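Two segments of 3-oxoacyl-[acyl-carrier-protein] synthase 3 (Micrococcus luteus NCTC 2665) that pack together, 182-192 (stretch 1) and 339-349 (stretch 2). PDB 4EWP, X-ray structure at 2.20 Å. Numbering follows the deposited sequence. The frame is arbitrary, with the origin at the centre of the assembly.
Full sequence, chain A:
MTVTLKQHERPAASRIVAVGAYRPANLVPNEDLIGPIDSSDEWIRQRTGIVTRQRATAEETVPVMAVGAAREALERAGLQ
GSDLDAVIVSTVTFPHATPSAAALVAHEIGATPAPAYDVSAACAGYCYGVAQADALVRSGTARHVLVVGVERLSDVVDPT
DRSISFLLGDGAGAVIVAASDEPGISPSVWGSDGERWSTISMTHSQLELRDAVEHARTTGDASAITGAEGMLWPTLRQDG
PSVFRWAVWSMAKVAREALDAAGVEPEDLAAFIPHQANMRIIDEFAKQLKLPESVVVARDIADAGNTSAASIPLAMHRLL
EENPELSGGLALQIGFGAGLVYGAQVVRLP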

ATOM      1  N   GLU A 182     -14.937  25.010  -1.312  1.00 44.34           N
ATOM      2  CA  GLU A 182     -15.655  24.611  -2.511  1.00 41.89           C
ATOM      3  C   GLU A 182     -15.150  23.268  -3.019  1.00 31.98           C
ATOM      4  O   GLU A 182     -13.949  23.005  -2.991  1.00 29.14           O
ATOM      5  N   PRO A 183     -16.073  22.418  -3.482  1.00 29.62           N
ATOM      6  CA  PRO A 183     -15.779  21.098  -4.057  1.00 27.92           C
ATOM      7  C   PRO A 183     -14.738  21.192  -5.169  1.00 27.62           C
ATOM      8  O   PRO A 183     -14.987  21.853  -6.173  1.00 28.09           O
ATOM      9  N   GLY A 184     -13.595  20.538  -4.993  1.00 22.88           N
ATOM     10  CA  GLY A 184     -12.556  20.524  -6.010  1.00 23.27           C
ATOM     11  C   GLY A 184     -12.236  19.135  -6.533  1.00 22.85           C
ATOM     12  O   GLY A 184     -11.506  18.994  -7.520  1.00 25.23           O
ATOM     13  N   ILE A 185     -12.792  18.112  -5.882  1.00 19.74           N
ATOM     14  CA  ILE A 185     -12.595  16.716  -6.292  1.00 17.40           C
ATOM     15  C   ILE A 185     -13.938  15.980  -6.277  1.00 18.21           C
ATOM     16  O   ILE A 185     -14.586  15.854  -5.232  1.00 20.21           O
ATOM     17  N   SER A 186     -14.362  15.502  -7.435  1.00 17.50           N
ATOM     18  CA  SER A 186     -15.648  14.822  -7.552  1.00 19.87           C
ATOM     19  C   SER A 186     -15.563  13.408  -6.969  1.00 21.53           C
ATOM     20  O   SER A 186     -14.463  12.885  -6.774  1.00 19.47           O
ATOM     21  N   PRO A 187     -16.725  12.788  -6.694  1.00 20.60           N
ATOM     22  CA  PRO A 187     -16.735  11.473  -6.028  1.00 21.76           C
ATOM     23  C   PRO A 187     -15.983  10.440  -6.842  1.00 23.88           C
ATOM     24  O   PRO A 187     -16.231  10.296  -8.045  1.00 21.85           O
ATOM     25  N   SER A 188     -15.069   9.724  -6.197  1.00 20.53           N
ATOM     26  CA  SER A 188     -14.255   8.767  -6.930  1.00 21.40           C
ATOM     27  C   SER A 188     -15.084   7.635  -7.523  1.00 21.05           C
ATOM     28  O   SER A 188     -16.025   7.142  -6.906  1.00 23.72           O
ATOM     29  N   VAL A 189     -14.725   7.243  -8.740  1.00 21.15           N
ATOM     30  CA  VAL A 189     -15.242   6.026  -9.361  1.00 20.65           C
ATOM     31  C   VAL A 189     -14.052   5.069  -9.518  1.00 19.39           C
ATOM     32  O   VAL A 189     -13.170   5.275 -10.359  1.00 16.57           O
ATOM     33  N   TRP A 190     -13.991   4.060  -8.662  1.00 15.34           N
ATOM     34  CA  TRP A 190     -12.808   3.229  -8.630  1.00 16.09           C
ATOM     35  C   TRP A 190     -13.206   1.796  -8.328  1.00 19.85           C
ATOM     36  O   TRP A 190     -14.254   1.539  -7.713  1.00 19.59           O
ATOM     37  N   GLY A 191     -12.393   0.856  -8.789  1.00 17.18           N
ATOM     38  CA  GLY A 191     -12.762  -0.544  -8.663  1.00 13.57           C
ATOM     39  C   GLY A 191     -11.652  -1.492  -9.042  1.00 16.81           C
ATOM     40  O   GLY A 191     -10.512  -1.083  -9.291  1.00 18.82           O
ATOM     41  N   SER A 192     -12.003  -2.773  -9.098  1.00 17.66           N
ATOM     42  CA  SER A 192     -11.042  -3.831  -9.336  1.00 17.14           C
ATOM     43  C   SER A 192     -11.733  -4.967 -10.070  1.00 19.46           C
ATOM     44  O   SER A 192     -12.952  -5.117 -10.010  1.00 24.31           O
ATOM     45  N   GLY A 339      -4.164  -5.829 -11.948  1.00 18.02           N
ATOM     46  CA  GLY A 339      -5.089  -6.098 -10.863  1.00 17.48           C
ATOM     47  C   GLY A 339      -6.219  -7.033 -11.245  1.00 25.46           C
ATOM     48  O   GLY A 339      -6.331  -8.137 -10.698  1.00 24.70           O
ATOM     49  N   LEU A 340      -7.075  -6.597 -12.170  1.00 24.31           N
ATOM     50  CA  LEU A 340      -7.000  -5.269 -12.759  1.00 20.19           C
ATOM     51  C   LEU A 340      -7.611  -4.254 -11.782  1.00 23.84           C
ATOM     52  O   LEU A 340      -8.504  -4.592 -11.009  1.00 21.99           O
ATOM     53  N   VAL A 341      -7.114  -3.021 -11.804  1.00 22.50           N
ATOM     54  CA  VAL A 341      -7.693  -1.952 -10.991  1.00 21.54           C
ATOM     55  C   VAL A 341      -7.819  -0.655 -11.793  1.00 19.97           C
ATOM     56  O   VAL A 341      -7.090  -0.441 -12.765  1.00 16.84           O
ATOM     57  N   TYR A 342      -8.742   0.207 -11.369  1.00 21.09           N
ATOM     58  CA  TYR A 342      -8.947   1.505 -12.002  1.00 18.93           C
ATOM     59  C   TYR A 342      -9.479   2.543 -11.015  1.00 21.84           C
ATOM     60  O   TYR A 342     -10.124   2.200 -10.031  1.00 26.30           O
ATOM     61  N   GLY A 343      -9.235   3.815 -11.308  1.00 20.42           N
ATOM     62  CA  GLY A 343      -9.764   4.900 -10.502  1.00 22.21           C
ATOM     63  C   GLY A 343      -9.919   6.167 -11.335  1.00 24.72           C
ATOM     64  O   GLY A 343      -9.083   6.445 -12.210  1.00 22.90           O
ATOM     65  N   ALA A 344     -10.989   6.924 -11.075  1.00 22.28           N
ATOM     66  CA  ALA A 344     -11.247   8.160 -11.804  1.00 21.09           C
ATOM     67  C   ALA A 344     -11.904   9.239 -10.947  1.00 23.47           C
ATOM     68  O   ALA A 344     -12.702   8.934 -10.055  1.00 24.20           O
ATOM     69  N   GLN A 345     -11.589  10.495 -11.262  1.00 21.89           N
ATOM     70  CA  GLN A 345     -12.212  11.663 -10.637  1.00 20.29           C
ATOM     71  C   GLN A 345     -12.259  12.819 -11.616  1.00 21.15           C
ATOM     72  O   GLN A 345     -11.436  12.915 -12.527  1.00 21.04           O
ATOM     73  N   VAL A 346     -13.198  13.726 -11.406  1.00 24.02           N
ATOM     74  CA  VAL A 346     -13.088  15.038 -12.022  1.00 25.29           C
ATOM     75  C   VAL A 346     -12.471  15.978 -10.985  1.00 25.45           C
ATOM     76  O   VAL A 346     -12.871  15.992  -9.807  1.00 21.39           O
ATOM     77  N   VAL A 347     -11.455  16.719 -11.400  1.00 21.98           N
ATOM     78  CA  VAL A 347     -10.766  17.594 -10.468  1.00 21.12           C
ATOM     79  C   VAL A 347     -10.647  19.004 -11.021  1.00 23.46           C
ATOM     80  O   VAL A 347     -10.503  19.194 -12.218  1.00 24.09           O
ATOM     81  N   ARG A 348     -10.739  19.987 -10.130  1.00 26.72           N
ATOM     82  CA  ARG A 348     -10.443  21.372 -10.460  1.00 24.57           C
ATOM     83  C   ARG A 348      -8.925  21.555 -10.450  1.00 26.10           C
ATOM     84  O   ARG A 348      -8.284  21.390  -9.413  1.00 27.04           O
ATOM     85  N   LEU A 349      -8.339  21.892 -11.595  1.00 26.33           N
ATOM     86  CA  LEU A 349      -6.883  21.955 -11.681  1.00 24.96           C
ATOM     87  C   LEU A 349      -6.332  23.091 -10.835  1.00 30.65           C
ATOM     88  O   LEU A 349      -6.928  24.168 -10.769  1.00 34.91           O
TER

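The most unusual feature is the Tyr342 ring lying over Gly191, a residue with no side chain. With chi1 at 59° (p) and chi2 at -97°, the ring puts its centroid 3.8 Å from Gly191 CA, 24° off the ring normal, a CH-pi contact over the face. An ideal CB on Gly191 would fall 2.3 Å from Tyr342 OH, so this ring position depends on the bare glycine. Paired backbones hold the two together: Gly191 N donates to Tyr342 O at 2.9 Å, and Tyr342 N to Gly191 O at 3.0 Å.

On the other sheet face, Trp190 (chi1 57°, p) brings CB to 3.6 Å from Gly343 CA while its indole leads away; Ser192 CB lies 3.9 Å from Val341 CG1.

Where the register shifts by one between the two ladders, serines supply the polar links. Ser186 (p) points toward stretch 2, and its OG accepts from Val346 N at 2.7 Å (159°). Ser188 (m) accepts at OG from Gln345 NE2 at 2.8 Å (166°), reached with the Gln345 chi2 off-rotamer at 96°. The apolar contact nearby is loose, Ile185 CG2 to Val347 CG1 at 4.3 Å.

At the far end, one water donates to Gly184 O (2.8 Å from its oxygen) and to Arg348 O (2.7 Å), bridging the stretches.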

ATOM      1  CB  GLU A 182     -15.514  25.679  -3.592  1.00 45.39           C
ATOM      2  CG  GLU A 182     -16.232  26.983  -3.266  1.00 52.07           C
ATOM      3  CD  GLU A 182     -17.747  26.857  -3.359  1.00 57.25           C
ATOM      4  OE1 GLU A 182     -18.241  26.099  -4.224  1.00 59.59           O
ATOM      5  OE2 GLU A 182     -18.445  27.514  -2.563  1.00 58.22           O
ATOM      6  CB  PRO A 183     -17.122  20.678  -4.664  1.00 25.30           C
ATOM      7  CG  PRO A 183     -18.144  21.443  -3.902  1.00 26.96           C
ATOM      8  CD  PRO A 183     -17.505  22.754  -3.561  1.00 28.35           C
ATOM      9  CB  ILE A 185     -11.608  15.993  -5.347  1.00 19.19           C
ATOM     10  CG1 ILE A 185     -10.280  16.750  -5.264  1.00 19.89           C
ATOM     11  CG2 ILE A 185     -11.375  14.554  -5.776  1.00 14.61           C
ATOM     12  CD1 ILE A 185      -9.249  16.082  -4.366  1.00 14.37           C
ATOM     13  CB  SER A 186     -16.080  14.760  -9.019  1.00 22.64           C
ATOM     14  OG  SER A 186     -15.350  13.766  -9.719  1.00 25.78           O
ATOM     15  CB  PRO A 187     -18.227  11.106  -5.959  1.00 18.52           C
ATOM     16  CG  PRO A 187     -18.958  12.437  -6.074  1.00 24.06           C
ATOM     17  CD  PRO A 187     -18.083  13.304  -6.956  1.00 19.75           C
ATOM     18  CB  SER A 188     -13.145   8.204  -6.045  1.00 22.55           C
ATOM     19  OG  SER A 188     -12.118   9.166  -5.865  1.00 24.61           O
ATOM     20  CB  VAL A 189     -15.884   6.313 -10.733  1.00 23.62           C
ATOM     21  CG1 VAL A 189     -16.385   5.003 -11.369  1.00 22.01           C
ATOM     22  CG2 VAL A 189     -17.031   7.317 -10.571  1.00 22.83           C
ATOM     23  CB  TRP A 190     -11.741   3.786  -7.661  1.00 13.99           C
ATOM     24  CG  TRP A 190     -12.191   3.976  -6.211  1.00 14.49           C
ATOM     25  CD1 TRP A 190     -13.452   4.232  -5.769  1.00 18.46           C
ATOM     26  CD2 TRP A 190     -11.363   3.916  -5.041  1.00 14.58           C
ATOM     27  NE1 TRP A 190     -13.469   4.324  -4.393  1.00 18.09           N
ATOM     28  CE2 TRP A 190     -12.196   4.138  -3.923  1.00 17.49           C
ATOM     29  CE3 TRP A 190      -9.999   3.695  -4.831  1.00 13.89           C
ATOM     30  CZ2 TRP A 190     -11.709   4.155  -2.610  1.00 17.49           C
ATOM     31  CZ3 TRP A 190      -9.514   3.699  -3.526  1.00 15.13           C
ATOM     32  CH2 TRP A 190     -10.367   3.929  -2.431  1.00 16.66           C
ATOM     33  CB  SER A 192     -10.500  -4.366  -8.004  1.00 16.12           C
ATOM     34  OG  SER A 192     -11.475  -5.194  -7.368  1.00 16.36           O
ATOM     35  CB  LEU A 340      -7.760  -5.265 -14.086  1.00 20.86           C
ATOM     36  CG  LEU A 340      -7.178  -6.064 -15.268  1.00 19.84           C
ATOM     37  CD1 LEU A 340      -8.216  -6.288 -16.374  1.00 23.24           C
ATOM     38  CD2 LEU A 340      -5.953  -5.360 -15.832  1.00 16.26           C
ATOM     39  CB  VAL A 341      -6.882  -1.682  -9.697  1.00 18.11           C
ATOM     40  CG1 VAL A 341      -6.932  -2.893  -8.765  1.00 13.72           C
ATOM     41  CG2 VAL A 341      -5.434  -1.284 -10.027  1.00 17.08           C
ATOM     42  CB  TYR A 342      -9.942   1.374 -13.147  1.00 16.74           C
ATOM     43  CG  TYR A 342     -11.295   0.842 -12.726  1.00 19.61           C
ATOM     44  CD1 TYR A 342     -11.610  -0.508 -12.856  1.00 21.98           C
ATOM     45  CD2 TYR A 342     -12.258   1.688 -12.198  1.00 24.85           C
ATOM     46  CE1 TYR A 342     -12.854  -0.994 -12.480  1.00 21.59           C
ATOM     47  CE2 TYR A 342     -13.497   1.213 -11.818  1.00 26.90           C
ATOM     48  CZ  TYR A 342     -13.789  -0.129 -11.958  1.00 25.65           C
ATOM     49  OH  TYR A 342     -15.030  -0.590 -11.577  1.00 32.93           O
ATOM     50  CB  ALA A 344     -12.120   7.879 -13.041  1.00 14.91           C
ATOM     51  CB  GLN A 345     -11.402  12.149  -9.426  1.00 18.06           C
ATOM     52  CG  GLN A 345     -11.252  11.170  -8.317  1.00 20.02           C
ATOM     53  CD  GLN A 345      -9.948  10.398  -8.388  1.00 20.18           C
ATOM     54  OE1 GLN A 345      -9.085  10.660  -9.231  1.00 17.95           O
ATOM     55  NE2 GLN A 345      -9.796   9.440  -7.488  1.00 21.76           N
ATOM     56  CB  VAL A 346     -14.439  15.553 -12.520  1.00 28.70           C
ATOM     57  CG1 VAL A 346     -14.319  16.995 -12.981  1.00 26.69           C
ATOM     58  CG2 VAL A 346     -14.958  14.646 -13.661  1.00 18.95           C
ATOM     59  CB  VAL A 347      -9.360  17.072 -10.096  1.00 17.05           C
ATOM     60  CG1 VAL A 347      -9.449  15.683  -9.441  1.00 15.35           C
ATOM     61  CG2 VAL A 347      -8.438  17.062 -11.310  1.00 16.71           C
ATOM     62  CB  ARG A 348     -11.091  22.278  -9.424  1.00 27.27           C
ATOM     63  CG  ARG A 348     -11.048  23.751  -9.764  1.00 35.83           C
ATOM     64  CD  ARG A 348     -12.359  24.415  -9.403  1.00 41.20           C
ATOM     65  NE  ARG A 348     -13.152  24.655 -10.604  1.00 49.52           N
ATOM     66  CZ  ARG A 348     -14.441  24.353 -10.731  1.00 54.16           C
ATOM     67  NH1 ARG A 348     -15.098  23.793  -9.719  1.00 56.69           N
ATOM     68  NH2 ARG A 348     -15.070  24.610 -11.873  1.00 54.04           N
ATOM     69  CB  LEU A 349      -6.434  22.103 -13.127  1.00 22.52           C
ATOM     70  CG  LEU A 349      -6.798  20.950 -14.065  1.00 22.33           C
ATOM     71  CD1 LEU A 349      -6.696  21.398 -15.534  1.00 23.02           C
ATOM     72  CD2 LEU A 349      -5.919  19.756 -13.787  1.00 22.72           C
TER
HETATM   73  O   HOH W   1      -8.887  19.866  -7.321  1.00 26.87           O